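Local coordinates for protein xyloglucan-specific endo-beta-1,4-glucanase BoGH9A (Bacteroides ovatus, PDB 6DHT) that cuts the beta-1,4-linked glucan backbone of xyloglucan internally, releasing xyloglucan oligosaccharides, at residues 13-18 against 91-96; 41-46 against 73-78; 266-271 against 304-309; 271-276 against 342-347. All blocks are in the same frame, centred on the assembly; numbering follows the deposited sequence.

Interaction 1 of 4, residues 13-18 against 91-96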
loop_
_atom_site.group_PDB
_atom_site.type_symbol
_atom_site.label_atom_id
_atom_site.label_comp_id
_atom_site.label_asym_id
_atom_site.label_seq_id
_atom_site.Cartn_x
_atom_site.Cartn_y
_atom_site.Cartn_z
ATOM N N ILE A 13 36.070 -5.838 4.240
ATOM C CA ILE A 13 34.658 -5.438 4.219
ATOM C C ILE A 13 34.241 -4.978 2.823
ATOM O O ILE A 13 34.762 -3.994 2.301
ATOM C CB ILE A 13 34.353 -4.324 5.253
ATOM C CG1 ILE A 13 33.115 -3.504 4.837
ATOM C CG2 ILE A 13 35.563 -3.427 5.432
ATOM C CD1 ILE A 13 32.725 -2.414 5.799
ATOM N N PRO A 14 33.286 -5.684 2.213
ATOM C CA PRO A 14 32.881 -5.283 0.862
ATOM C C PRO A 14 31.965 -4.039 0.829
ATOM O O PRO A 14 31.311 -3.689 1.824
ATOM C CB PRO A 14 32.131 -6.509 0.356
ATOM C CG PRO A 14 31.551 -7.133 1.604
ATOM C CD PRO A 14 32.511 -6.839 2.714
ATOM N N ASN A 15 31.933 -3.367 -0.319
ATOM C CA ASN A 15 31.016 -2.244 -0.516
ATOM C C ASN A 15 29.587 -2.659 -0.174
ATOM O O ASN A 15 28.834 -1.879 0.421
ATOM C CB ASN A 15 31.085 -1.731 -1.953
ATOM C CG ASN A 15 32.452 -1.163 -2.315
ATOM O OD1 ASN A 15 33.262 -0.852 -1.447
ATOM N ND2 ASN A 15 32.694 -1.002 -3.609
ATOM N N ASP A 16 29.271 -3.899 -0.552
ATOM C CA ASP A 16 28.014 -4.602 -0.281
ATOM C C ASP A 16 27.537 -4.533 1.165
ATOM O O ASP A 16 26.347 -4.667 1.446
ATOM C CB ASP A 16 28.226 -6.089 -0.598
ATOM C CG ASP A 16 27.153 -6.655 -1.492
ATOM O OD1 ASP A 16 27.490 -7.495 -2.353
ATOM O OD2 ASP A 16 25.974 -6.267 -1.335
ATOM N N ALA A 17 28.475 -4.378 2.088
ATOM C CA ALA A 17 28.171 -4.469 3.507
ATOM C C ALA A 17 27.592 -3.163 4.021
ATOM O O ALA A 17 27.065 -3.118 5.124
ATOM C CB ALA A 17 29.447 -4.826 4.290
ATOM N N ILE A 18 27.768 -2.094 3.258
ATOM C CA ILE A 18 27.270 -0.783 3.687
ATOM C C ILE A 18 25.774 -0.664 3.329
ATOM O O ILE A 18 25.420 -0.565 2.164
ATOM C CB ILE A 18 28.062 0.393 3.075
ATOM C CG1 ILE A 18 29.568 0.196 3.347
ATOM C CG2 ILE A 18 27.558 1.734 3.641
ATOM C CD1 ILE A 18 30.447 1.118 2.571
ATOM N N ASN A 91 36.502 1.617 6.237
ATOM C CA ASN A 91 37.506 0.570 6.086
ATOM C C ASN A 91 37.918 0.483 4.621
ATOM O O ASN A 91 38.350 1.480 4.041
ATOM C CB ASN A 91 36.963 -0.761 6.609
ATOM C CG ASN A 91 36.761 -0.759 8.127
ATOM O OD1 ASN A 91 36.674 0.306 8.756
ATOM N ND2 ASN A 91 36.692 -1.952 8.722
ATOM N N GLY A 92 37.764 -0.679 4.003
ATOM C CA GLY A 92 38.104 -0.799 2.599
ATOM C C GLY A 92 37.022 -0.297 1.661
ATOM O O GLY A 92 37.288 0.001 0.497
ATOM N N ALA A 93 35.800 -0.186 2.178
ATOM C CA ALA A 93 34.617 -0.076 1.336
ATOM C C ALA A 93 34.166 1.360 1.111
ATOM O O ALA A 93 34.501 2.252 1.877
ATOM C CB ALA A 93 33.499 -0.862 1.957
ATOM N N SER A 94 33.394 1.576 0.050
ATOM C CA SER A 94 32.756 2.867 -0.141
ATOM C C SER A 94 31.453 2.768 -0.932
ATOM O O SER A 94 31.202 1.793 -1.629
ATOM C CB SER A 94 33.714 3.838 -0.832
ATOM O OG SER A 94 33.896 3.487 -2.191
ATOM N N VAL A 95 30.620 3.792 -0.768
ATOM C CA VAL A 95 29.384 3.936 -1.531
ATOM C C VAL A 95 29.160 5.421 -1.728
ATOM O O VAL A 95 29.535 6.213 -0.875
ATOM C CB VAL A 95 28.153 3.310 -0.821
ATOM C CG1 VAL A 95 28.326 1.817 -0.664
ATOM C CG2 VAL A 95 27.896 3.959 0.527
ATOM N N THR A 96 28.568 5.800 -2.858
ATOM C CA THR A 96 28.199 7.196 -3.080
ATOM C C THR A 96 26.718 7.353 -2.767
ATOM O O THR A 96 25.946 6.414 -2.942
ATOM C CB THR A 96 28.440 7.664 -4.526
ATOM O OG1 THR A 96 27.574 6.950 -5.409
ATOM C CG2 THR A 96 29.882 7.434 -4.934
#
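A93, I13 and I18 carry this contact, in which the start of the modelled chain lies against the beginning of strand 93-99 in the N-terminal Ig-like domain. Strand 93-99 is an outermost strand of one antiparallel sheet of this beta sandwich, and strand 18-19, which follows the 3-10 turn at 15-17, is an outermost strand of the other, so residues 13-18 bridge the two sheets at their margin. The methyl of A93 is the hub. The carbonyl O of I13 lies 3.4 Å from A93 CB, and from the same residue CG1 reaches that methyl at 3.9 Å. I18 comes to it with the end of its chain, CD1 standing 3.7 Å from A93 CB. An alanine suits this place because a single methyl fits between two isoleucines and the carbonyl groups of the incoming backbone, where a longer side chain would meet them. I13 holds its CG1 anti to the backbone N (chi1 155°), which puts that branch beside A93, while its CG2 lies against CB of N91, the two side chains crossing at about a right angle. The side-chain ND2 of N91 is hydrogen-bonded to the backbone O of K39. Within residues 13-18, the bonds from A17 N to P14 O and from I18 N to N15 O form the turn that presents N15 to the strand. The one hydrogen bond across the contact runs from S94 N to N15 OD1, 2.9 Å long and fairly straight at 161°, with the donor standing 51° above the plane of the side-chain carbonyl.

Interaction 2 of 4, residues 41-46 against 73-78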
loop_
_atom_site.group_PDB
_atom_site.type_symbol
_atom_site.label_atom_id
_atom_site.label_comp_id
_atom_site.label_asym_id
_atom_site.label_seq_id
_atom_site.Cartn_x
_atom_site.Cartn_y
_atom_site.Cartn_z
ATOM N N GLU A 41 35.684 0.946 13.029
ATOM C CA GLU A 41 35.979 1.880 14.106
ATOM C C GLU A 41 35.763 3.329 13.704
ATOM O O GLU A 41 35.630 4.204 14.562
ATOM C CB GLU A 41 37.419 1.674 14.586
ATOM C CG GLU A 41 37.633 0.304 15.217
ATOM C CD GLU A 41 39.061 0.069 15.672
ATOM O OE1 GLU A 41 39.904 0.980 15.522
ATOM O OE2 GLU A 41 39.335 -1.037 16.185
ATOM N N GLU A 42 35.713 3.576 12.403
ATOM C CA GLU A 42 35.709 4.933 11.884
ATOM C C GLU A 42 35.093 4.996 10.481
ATOM O O GLU A 42 35.246 4.072 9.699
ATOM C CB GLU A 42 37.157 5.396 11.835
ATOM C CG GLU A 42 37.396 6.769 11.312
ATOM C CD GLU A 42 38.872 7.114 11.354
ATOM O OE1 GLU A 42 39.489 6.919 12.423
ATOM O OE2 GLU A 42 39.417 7.558 10.321
ATOM N N PHE A 43 34.399 6.091 10.164
ATOM C CA PHE A 43 33.999 6.355 8.785
ATOM C C PHE A 43 34.184 7.812 8.435
ATOM O O PHE A 43 34.288 8.664 9.323
ATOM C CB PHE A 43 32.542 5.919 8.522
ATOM C CG PHE A 43 31.500 6.840 9.107
ATOM C CD1 PHE A 43 31.100 6.713 10.427
ATOM C CD2 PHE A 43 30.922 7.823 8.324
ATOM C CE1 PHE A 43 30.139 7.567 10.962
ATOM C CE2 PHE A 43 29.953 8.668 8.846
ATOM C CZ PHE A 43 29.570 8.539 10.162
ATOM N N VAL A 44 34.229 8.090 7.134
ATOM C CA VAL A 44 34.443 9.443 6.628
ATOM C C VAL A 44 33.475 9.724 5.476
ATOM O O VAL A 44 33.213 8.856 4.649
ATOM C CB VAL A 44 35.904 9.642 6.140
ATOM C CG1 VAL A 44 36.132 11.054 5.672
ATOM C CG2 VAL A 44 36.872 9.298 7.253
ATOM N N ILE A 45 32.945 10.942 5.448
ATOM C CA ILE A 45 32.173 11.408 4.311
ATOM C C ILE A 45 33.006 12.415 3.523
ATOM O O ILE A 45 33.551 13.364 4.102
ATOM C CB ILE A 45 30.863 12.094 4.775
ATOM C CG1 ILE A 45 30.069 11.167 5.721
ATOM C CG2 ILE A 45 30.038 12.563 3.577
ATOM C CD1 ILE A 45 29.627 9.864 5.128
ATOM N N TRP A 46 33.096 12.193 2.211
ATOM C CA TRP A 46 33.771 13.107 1.287
ATOM C C TRP A 46 32.816 13.719 0.275
ATOM O O TRP A 46 31.903 13.050 -0.193
ATOM C CB TRP A 46 34.823 12.330 0.491
ATOM C CG TRP A 46 35.863 11.683 1.327
ATOM C CD1 TRP A 46 35.873 10.403 1.781
ATOM C CD2 TRP A 46 37.058 12.296 1.818
ATOM N NE1 TRP A 46 37.008 10.176 2.527
ATOM C CE2 TRP A 46 37.743 11.330 2.571
ATOM C CE3 TRP A 46 37.596 13.578 1.713
ATOM C CZ2 TRP A 46 38.956 11.598 3.205
ATOM C CZ3 TRP A 46 38.803 13.841 2.339
ATOM C CH2 TRP A 46 39.464 12.856 3.077
ATOM N N THR A 73 27.091 -2.070 12.655
ATOM C CA THR A 73 27.672 -0.822 13.137
ATOM C C THR A 73 26.936 0.372 12.534
ATOM O O THR A 73 26.815 0.488 11.320
ATOM C CB THR A 73 29.178 -0.734 12.781
ATOM O OG1 THR A 73 29.833 -1.920 13.241
ATOM C CG2 THR A 73 29.831 0.496 13.398
ATOM N N THR A 74 26.484 1.271 13.399
ATOM C CA THR A 74 25.754 2.453 12.973
ATOM C C THR A 74 26.693 3.598 12.641
ATOM O O THR A 74 27.590 3.942 13.427
ATOM C CB THR A 74 24.775 2.840 14.072
ATOM O OG1 THR A 74 23.795 1.804 14.188
ATOM C CG2 THR A 74 24.094 4.187 13.784
ATOM N N LEU A 75 26.481 4.182 11.468
ATOM C CA LEU A 75 27.223 5.329 10.990
ATOM C C LEU A 75 26.272 6.511 10.867
ATOM O O LEU A 75 25.427 6.516 9.975
ATOM C CB LEU A 75 27.809 5.010 9.620
ATOM C CG LEU A 75 28.442 3.628 9.472
ATOM C CD1 LEU A 75 29.005 3.466 8.071
ATOM C CD2 LEU A 75 29.566 3.372 10.523
ATOM N N ASP A 76 26.402 7.497 11.748
ATOM C CA ASP A 76 25.483 8.641 11.802
ATOM C C ASP A 76 26.171 9.917 11.312
ATOM O O ASP A 76 27.020 10.484 12.017
ATOM C CB ASP A 76 24.981 8.825 13.237
ATOM C CG ASP A 76 23.862 9.868 13.348
ATOM O OD1 ASP A 76 23.674 10.695 12.422
ATOM O OD2 ASP A 76 23.202 9.894 14.406
ATOM N N PHE A 77 25.798 10.362 10.115
ATOM C CA PHE A 77 26.323 11.577 9.502
ATOM C C PHE A 77 25.198 12.599 9.255
ATOM O O PHE A 77 25.232 13.405 8.311
ATOM C CB PHE A 77 27.071 11.241 8.208
ATOM C CG PHE A 77 26.353 10.278 7.316
ATOM C CD1 PHE A 77 26.411 8.925 7.553
ATOM C CD2 PHE A 77 25.635 10.726 6.212
ATOM C CE1 PHE A 77 25.730 8.016 6.725
ATOM C CE2 PHE A 77 24.964 9.822 5.376
ATOM C CZ PHE A 77 25.016 8.466 5.639
ATOM N N SER A 78 24.214 12.577 10.152
ATOM C CA SER A 78 23.058 13.479 10.082
ATOM C C SER A 78 23.433 14.956 9.975
ATOM O O SER A 78 22.716 15.752 9.375
ATOM C CB SER A 78 22.156 13.267 11.312
ATOM O OG SER A 78 21.659 11.953 11.390
#
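D76 OD1 accepts two bonds from S78: that from the backbone N, 3.0 Å long, makes an Asx turn, and the hydroxyl OG adds a second at 2.6 Å. OG is also bonded to the backbone N of K31, so the serine ties the turn to a neighbouring loop. The turn follows strand 72-76 in the Ig-like beta sandwich; that strand belongs to one sheet and strand 42-47 to the other, and F43, I45, L75 and F77 fill the space between them. No hydrogen bond joins the two segments, and the F43 ring also reaches the backbone of L75 and D76. F43 is the central piece. Its chi1 of 75° puts CG between the backbone N and the carbonyl carbon. One face of the ring is covered by L75, whose CB stands 3.8 Å from the ring centroid in a CH-pi contact. L75 CD2 adds a branch 3.7 Å from F43 CD1. At the ring's edge, in its plane, lie F77 CB, I45 CD1 and the carbonyl O of D76. Large apolar residues suit these positions because they point into the buried space between the sheets. An alanine in place of F43 would probably leave a gap there, with L75 CB and F77 CD1 deprived of the ring they pack on. F77 is held from two directions, its CD1 lying 3.8 Å from F43 CE2 while F97 of strand 93-99 meets its ring. Over one face of the F77 ring, offset toward the rim, sits the methyl I45 CD1, 4.2 Å from the centroid.

Interaction 3 of 4, residues 266-271 against 304-309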
loop_
_atom_site.group_PDB
_atom_site.type_symbol
_atom_site.label_atom_id
_atom_site.label_comp_id
_atom_site.label_asym_id
_atom_site.label_seq_id
_atom_site.Cartn_x
_atom_site.Cartn_y
_atom_site.Cartn_z
ATOM N N THR A 266 -18.095 -8.383 3.788
ATOM C CA THR A 266 -16.882 -7.559 3.760
ATOM C C THR A 266 -16.740 -6.834 2.414
ATOM O O THR A 266 -16.376 -5.664 2.365
ATOM C CB THR A 266 -15.658 -8.401 4.060
ATOM O OG1 THR A 266 -15.717 -9.601 3.280
ATOM C CG2 THR A 266 -15.618 -8.756 5.527
ATOM N N ALA A 267 -17.050 -7.502 1.315
ATOM C CA ALA A 267 -17.083 -6.809 0.029
ATOM C C ALA A 267 -18.063 -5.648 0.035
ATOM O O ALA A 267 -17.762 -4.543 -0.437
ATOM C CB ALA A 267 -17.405 -7.778 -1.104
ATOM N N ALA A 268 -19.264 -5.905 0.545
ATOM C CA ALA A 268 -20.277 -4.885 0.593
ATOM C C ALA A 268 -19.828 -3.693 1.434
ATOM O O ALA A 268 -20.036 -2.556 1.045
ATOM C CB ALA A 268 -21.573 -5.456 1.140
ATOM N N LEU A 269 -19.222 -3.981 2.580
ATOM C CA LEU A 269 -18.797 -2.905 3.476
ATOM C C LEU A 269 -17.575 -2.128 2.961
ATOM O O LEU A 269 -17.546 -0.907 3.055
ATOM C CB LEU A 269 -18.546 -3.439 4.873
ATOM C CG LEU A 269 -19.832 -3.876 5.581
ATOM C CD1 LEU A 269 -19.498 -4.637 6.813
ATOM C CD2 LEU A 269 -20.685 -2.672 5.918
ATOM N N ASP A 270 -16.573 -2.827 2.435
ATOM C CA ASP A 270 -15.407 -2.114 1.891
ATOM C C ASP A 270 -15.836 -1.292 0.668
ATOM O O ASP A 270 -15.390 -0.163 0.468
ATOM C CB ASP A 270 -14.318 -3.087 1.512
ATOM C CG ASP A 270 -13.644 -3.706 2.717
ATOM O OD1 ASP A 270 -13.675 -3.092 3.801
ATOM O OD2 ASP A 270 -13.088 -4.831 2.607
ATOM N N PHE A 271 -16.766 -1.825 -0.136
ATOM C CA PHE A 271 -17.388 -1.064 -1.208
ATOM C C PHE A 271 -18.116 0.184 -0.655
ATOM O O PHE A 271 -17.958 1.299 -1.163
ATOM C CB PHE A 271 -18.384 -1.985 -1.962
ATOM C CG PHE A 271 -19.178 -1.318 -3.048
ATOM C CD1 PHE A 271 -20.277 -0.573 -2.718
ATOM C CD2 PHE A 271 -18.874 -1.485 -4.384
ATOM C CE1 PHE A 271 -21.061 0.023 -3.688
ATOM C CE2 PHE A 271 -19.638 -0.890 -5.374
ATOM C CZ PHE A 271 -20.753 -0.135 -5.029
ATOM N N TYR A 304 -24.356 -0.802 2.161
ATOM C CA TYR A 304 -24.366 -0.888 3.602
ATOM C C TYR A 304 -25.672 -1.545 4.081
ATOM O O TYR A 304 -25.655 -2.398 4.970
ATOM C CB TYR A 304 -24.189 0.519 4.195
ATOM C CG TYR A 304 -24.020 0.526 5.687
ATOM C CD1 TYR A 304 -25.119 0.630 6.526
ATOM C CD2 TYR A 304 -22.758 0.453 6.264
ATOM C CE1 TYR A 304 -24.975 0.628 7.884
ATOM C CE2 TYR A 304 -22.602 0.452 7.631
ATOM C CZ TYR A 304 -23.719 0.546 8.437
ATOM O OH TYR A 304 -23.576 0.545 9.799
ATOM N N ALA A 305 -26.777 -1.144 3.466
ATOM C CA ALA A 305 -28.073 -1.752 3.761
ATOM C C ALA A 305 -28.020 -3.271 3.576
ATOM O O ALA A 305 -28.471 -4.026 4.442
ATOM C CB ALA A 305 -29.138 -1.140 2.892
ATOM N N TRP A 306 -27.450 -3.726 2.462
ATOM C CA TRP A 306 -27.324 -5.159 2.231
ATOM C C TRP A 306 -26.526 -5.807 3.347
ATOM O O TRP A 306 -26.906 -6.845 3.867
ATOM C CB TRP A 306 -26.683 -5.447 0.868
ATOM C CG TRP A 306 -26.657 -6.912 0.489
ATOM C CD1 TRP A 306 -27.534 -7.565 -0.340
ATOM C CD2 TRP A 306 -25.713 -7.897 0.923
ATOM N NE1 TRP A 306 -27.181 -8.882 -0.449
ATOM C CE2 TRP A 306 -26.072 -9.118 0.318
ATOM C CE3 TRP A 306 -24.603 -7.867 1.767
ATOM C CZ2 TRP A 306 -25.358 -10.292 0.535
ATOM C CZ3 TRP A 306 -23.902 -9.017 1.977
ATOM C CH2 TRP A 306 -24.276 -10.224 1.363
ATOM N N ALA A 307 -25.401 -5.198 3.729
ATOM C CA ALA A 307 -24.582 -5.755 4.781
ATOM C C ALA A 307 -25.307 -5.855 6.134
ATOM O O ALA A 307 -25.071 -6.794 6.902
ATOM C CB ALA A 307 -23.304 -4.923 4.929
ATOM N N GLU A 308 -26.129 -4.862 6.442
ATOM C CA GLU A 308 -26.937 -4.899 7.660
ATOM C C GLU A 308 -27.860 -6.118 7.673
ATOM O O GLU A 308 -28.050 -6.748 8.708
ATOM C CB GLU A 308 -27.790 -3.641 7.778
ATOM C CG GLU A 308 -27.064 -2.424 8.283
ATOM C CD GLU A 308 -28.003 -1.240 8.418
ATOM O OE1 GLU A 308 -28.564 -0.817 7.387
ATOM O OE2 GLU A 308 -28.192 -0.749 9.549
ATOM N N LYS A 309 -28.429 -6.432 6.518
ATOM C CA LYS A 309 -29.330 -7.583 6.401
ATOM C C LYS A 309 -28.564 -8.903 6.458
ATOM O O LYS A 309 -29.106 -9.921 6.882
ATOM C CB LYS A 309 -30.147 -7.507 5.109
ATOM C CG LYS A 309 -31.091 -6.315 5.042
ATOM C CD LYS A 309 -32.108 -6.458 3.923
ATOM C CE LYS A 309 -32.450 -5.102 3.291
ATOM N NZ LYS A 309 -31.469 -4.689 2.221
#
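Two successive helices of the alpha-helical catalytic domain of glycoside hydrolase family 9, whose fold is an (alpha/alpha)6 barrel, meet here through A268 and L269 of helix 265-281 and Y304, W306 and A307 of helix 292-309. Segments 266-271 and 304-309 run roughly antiparallel, with 148° between their directions, and their axes approach to 8.4 Å. L269 makes the tighter half of the contact. Its CG lies anti to the carbonyl carbon (chi1 -69°), and beyond it CD2 packs 3.6 Å from A307 CB. The same methyl stands 3.8 Å from CD2 of the Y304 ring, the two side chains crossing obliquely. A268 forms the other half, its CB 3.9 Å from CE3 of W306 and 4.2 Å from A307 CB. Alanines fit these facing positions, since their single methyls let the backbones come close while the larger leucine and aromatics fill the flanks. The aromatics have further partners: Y304 meets Y358 edge to face, and W306 stacks on the ring of H310. L269 also touches E341, a ligand of a bound calcium ion, and its side chain lies about 8 Å from the metal. Across the two segments there is no hydrogen bond or charge pair; all five touching residues are buried, so the helices are joined here by the fit of methyl groups and ring carbons, which depends on shape far more than on direction.

Interaction 4 of 4, residues 271-276 against 342-347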
loop_
_atom_site.group_PDB
_atom_site.type_symbol
_atom_site.label_atom_id
_atom_site.label_comp_id
_atom_site.label_asym_id
_atom_site.label_seq_id
_atom_site.Cartn_x
_atom_site.Cartn_y
_atom_site.Cartn_z
ATOM N N PHE A 271 -16.766 -1.825 -0.136
ATOM C CA PHE A 271 -17.388 -1.064 -1.208
ATOM C C PHE A 271 -18.116 0.184 -0.655
ATOM O O PHE A 271 -17.958 1.299 -1.163
ATOM C CB PHE A 271 -18.384 -1.985 -1.962
ATOM C CG PHE A 271 -19.178 -1.318 -3.048
ATOM C CD1 PHE A 271 -20.277 -0.573 -2.718
ATOM C CD2 PHE A 271 -18.874 -1.485 -4.384
ATOM C CE1 PHE A 271 -21.061 0.023 -3.688
ATOM C CE2 PHE A 271 -19.638 -0.890 -5.374
ATOM C CZ PHE A 271 -20.753 -0.135 -5.029
ATOM N N ALA A 272 -18.921 -0.008 0.389
ATOM C CA ALA A 272 -19.684 1.097 0.954
ATOM C C ALA A 272 -18.757 2.182 1.483
ATOM O O ALA A 272 -18.961 3.354 1.220
ATOM C CB ALA A 272 -20.605 0.593 2.040
ATOM N N ALA A 273 -17.718 1.770 2.200
ATOM C CA ALA A 273 -16.796 2.728 2.812
ATOM C C ALA A 273 -16.086 3.536 1.740
ATOM O O ALA A 273 -16.025 4.753 1.806
ATOM C CB ALA A 273 -15.802 2.007 3.676
ATOM N N VAL A 274 -15.511 2.850 0.753
ATOM C CA VAL A 274 -14.735 3.547 -0.259
ATOM C C VAL A 274 -15.612 4.377 -1.180
ATOM O O VAL A 274 -15.209 5.422 -1.652
ATOM C CB VAL A 274 -13.808 2.572 -1.013
ATOM C CG1 VAL A 274 -14.526 1.800 -2.089
ATOM C CG2 VAL A 274 -12.610 3.306 -1.604
ATOM N N MET A 275 -16.845 3.937 -1.399
ATOM C CA MET A 275 -17.741 4.721 -2.239
ATOM C C MET A 275 -18.230 5.986 -1.505
ATOM O O MET A 275 -18.262 7.053 -2.095
ATOM C CB MET A 275 -18.901 3.843 -2.743
ATOM C CG MET A 275 -18.450 2.835 -3.787
ATOM S SD MET A 275 -17.917 3.655 -5.275
ATOM C CE MET A 275 -17.214 2.272 -6.163
ATOM N N ALA A 276 -18.528 5.845 -0.224
ATOM C CA ALA A 276 -18.881 7.007 0.593
ATOM C C ALA A 276 -17.700 8.005 0.663
ATOM O O ALA A 276 -17.881 9.218 0.498
ATOM C CB ALA A 276 -19.296 6.556 1.968
ATOM N N PHE A 342 -17.575 -2.681 9.305
ATOM C CA PHE A 342 -18.755 -1.923 9.717
ATOM C C PHE A 342 -18.327 -0.554 10.276
ATOM O O PHE A 342 -18.904 0.476 9.929
ATOM C CB PHE A 342 -19.580 -2.707 10.756
ATOM C CG PHE A 342 -20.619 -3.632 10.154
ATOM C CD1 PHE A 342 -21.716 -3.113 9.504
ATOM C CD2 PHE A 342 -20.481 -4.995 10.249
ATOM C CE1 PHE A 342 -22.676 -3.938 8.958
ATOM C CE2 PHE A 342 -21.450 -5.839 9.705
ATOM C CZ PHE A 342 -22.543 -5.292 9.055
ATOM N N PHE A 343 -17.264 -0.543 11.081
ATOM C CA PHE A 343 -16.794 0.720 11.666
ATOM C C PHE A 343 -16.340 1.693 10.599
ATOM O O PHE A 343 -16.709 2.870 10.598
ATOM C CB PHE A 343 -15.662 0.479 12.649
ATOM C CG PHE A 343 -15.059 1.734 13.191
ATOM C CD1 PHE A 343 -15.768 2.494 14.093
ATOM C CD2 PHE A 343 -13.784 2.151 12.825
ATOM C CE1 PHE A 343 -15.239 3.643 14.616
ATOM C CE2 PHE A 343 -13.253 3.304 13.347
ATOM C CZ PHE A 343 -13.978 4.055 14.248
ATOM N N TRP A 344 -15.523 1.200 9.676
ATOM C CA TRP A 344 -15.008 2.064 8.614
ATOM C C TRP A 344 -16.152 2.573 7.721
ATOM O O TRP A 344 -16.281 3.783 7.479
ATOM C CB TRP A 344 -13.891 1.350 7.813
ATOM C CG TRP A 344 -13.386 2.164 6.672
ATOM C CD1 TRP A 344 -13.244 3.514 6.627
ATOM C CD2 TRP A 344 -13.010 1.679 5.374
ATOM N NE1 TRP A 344 -12.805 3.917 5.383
ATOM C CE2 TRP A 344 -12.626 2.803 4.605
ATOM C CE3 TRP A 344 -12.925 0.407 4.800
ATOM C CZ2 TRP A 344 -12.212 2.698 3.280
ATOM C CZ3 TRP A 344 -12.499 0.305 3.474
ATOM C CH2 TRP A 344 -12.144 1.449 2.738
ATOM N N ALA A 345 -17.016 1.668 7.270
ATOM C CA ALA A 345 -18.142 2.078 6.450
ATOM C C ALA A 345 -19.104 3.057 7.130
ATOM O O ALA A 345 -19.489 4.039 6.539
ATOM C CB ALA A 345 -18.928 0.854 5.959
ATOM N N ALA A 346 -19.480 2.759 8.371
ATOM C CA ALA A 346 -20.413 3.635 9.079
ATOM C C ALA A 346 -19.760 4.996 9.269
ATOM O O ALA A 346 -20.427 6.023 9.126
ATOM C CB ALA A 346 -20.797 3.019 10.398
ATOM N N SER A 347 -18.460 5.013 9.591
ATOM C CA SER A 347 -17.743 6.290 9.763
ATOM C C SER A 347 -17.760 7.117 8.477
ATOM O O SER A 347 -18.122 8.290 8.489
ATOM C CB SER A 347 -16.310 6.065 10.236
ATOM O OG SER A 347 -16.288 5.516 11.533
#
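Segments 271-276 and 342-347, of helices 265-281 and 339-353, run side by side in nearly the same direction, 29° apart, their axes 7.8 Å apart at closest approach and the CA atoms of A273 and A345 only 3.9 Å from each other. Alanine suits such a close approach because it brings only one methyl to the interface. A273 CB lies over the centre of the six-membered ring of W344, 3.3 Å from its centroid and 12° off the ring normal, a tight CH-pi contact. In the tryptophan, chi1 of 177° sets CG anti to the backbone N; the end of the side chain comes nearer to helix 265-281 than its start. The same methyl lies 4.0 Å from A345 CB, so A273 is wedged between the indole face and the neighbouring alanine. A272 CB makes a looser contact with A345 CB at 4.3 Å, and V274 CB stands at the same distance from W344 CH2. W344 NE1 is hydrogen-bonded to the carboxylate of E348, one turn further along its own helix, which helps hold the rotation of the ring. An alanine in place of W344 would probably leave the A273 methyl without the flat surface it packs on and the E348 carboxylate without its indole N-H. Further along the pair, A276 O is hydrogen-bonded to S352 OG. The other flanks of helix 265-281 are occupied too: F271 packs on A299 and A303 of helix 292-309, and V274 and M275 touch helix 213-226, while A346 of helix 339-353 reaches Y304 of helix 292-309.

How the interactions relate
From the N terminus, interaction 1 brings the first modelled residues against 91-96 and so closes a long loop made of the Ig-like domain. Interaction 2 falls wholly within that loop and joins the two sheets face to face where interaction 1 joins them at the margin; the pair touch through N91 and E42. The catalytic domain follows in series, the centres of interactions 1 and 4 lying about 50 Å apart. There interactions 3 and 4 cross along the chain, both using helix 265-281 and sharing F271: the first pairs it with the next helix, 292-309, the second with 339-353. L269 packs on F342 and D270 on W344, uniting three helices in one cluster.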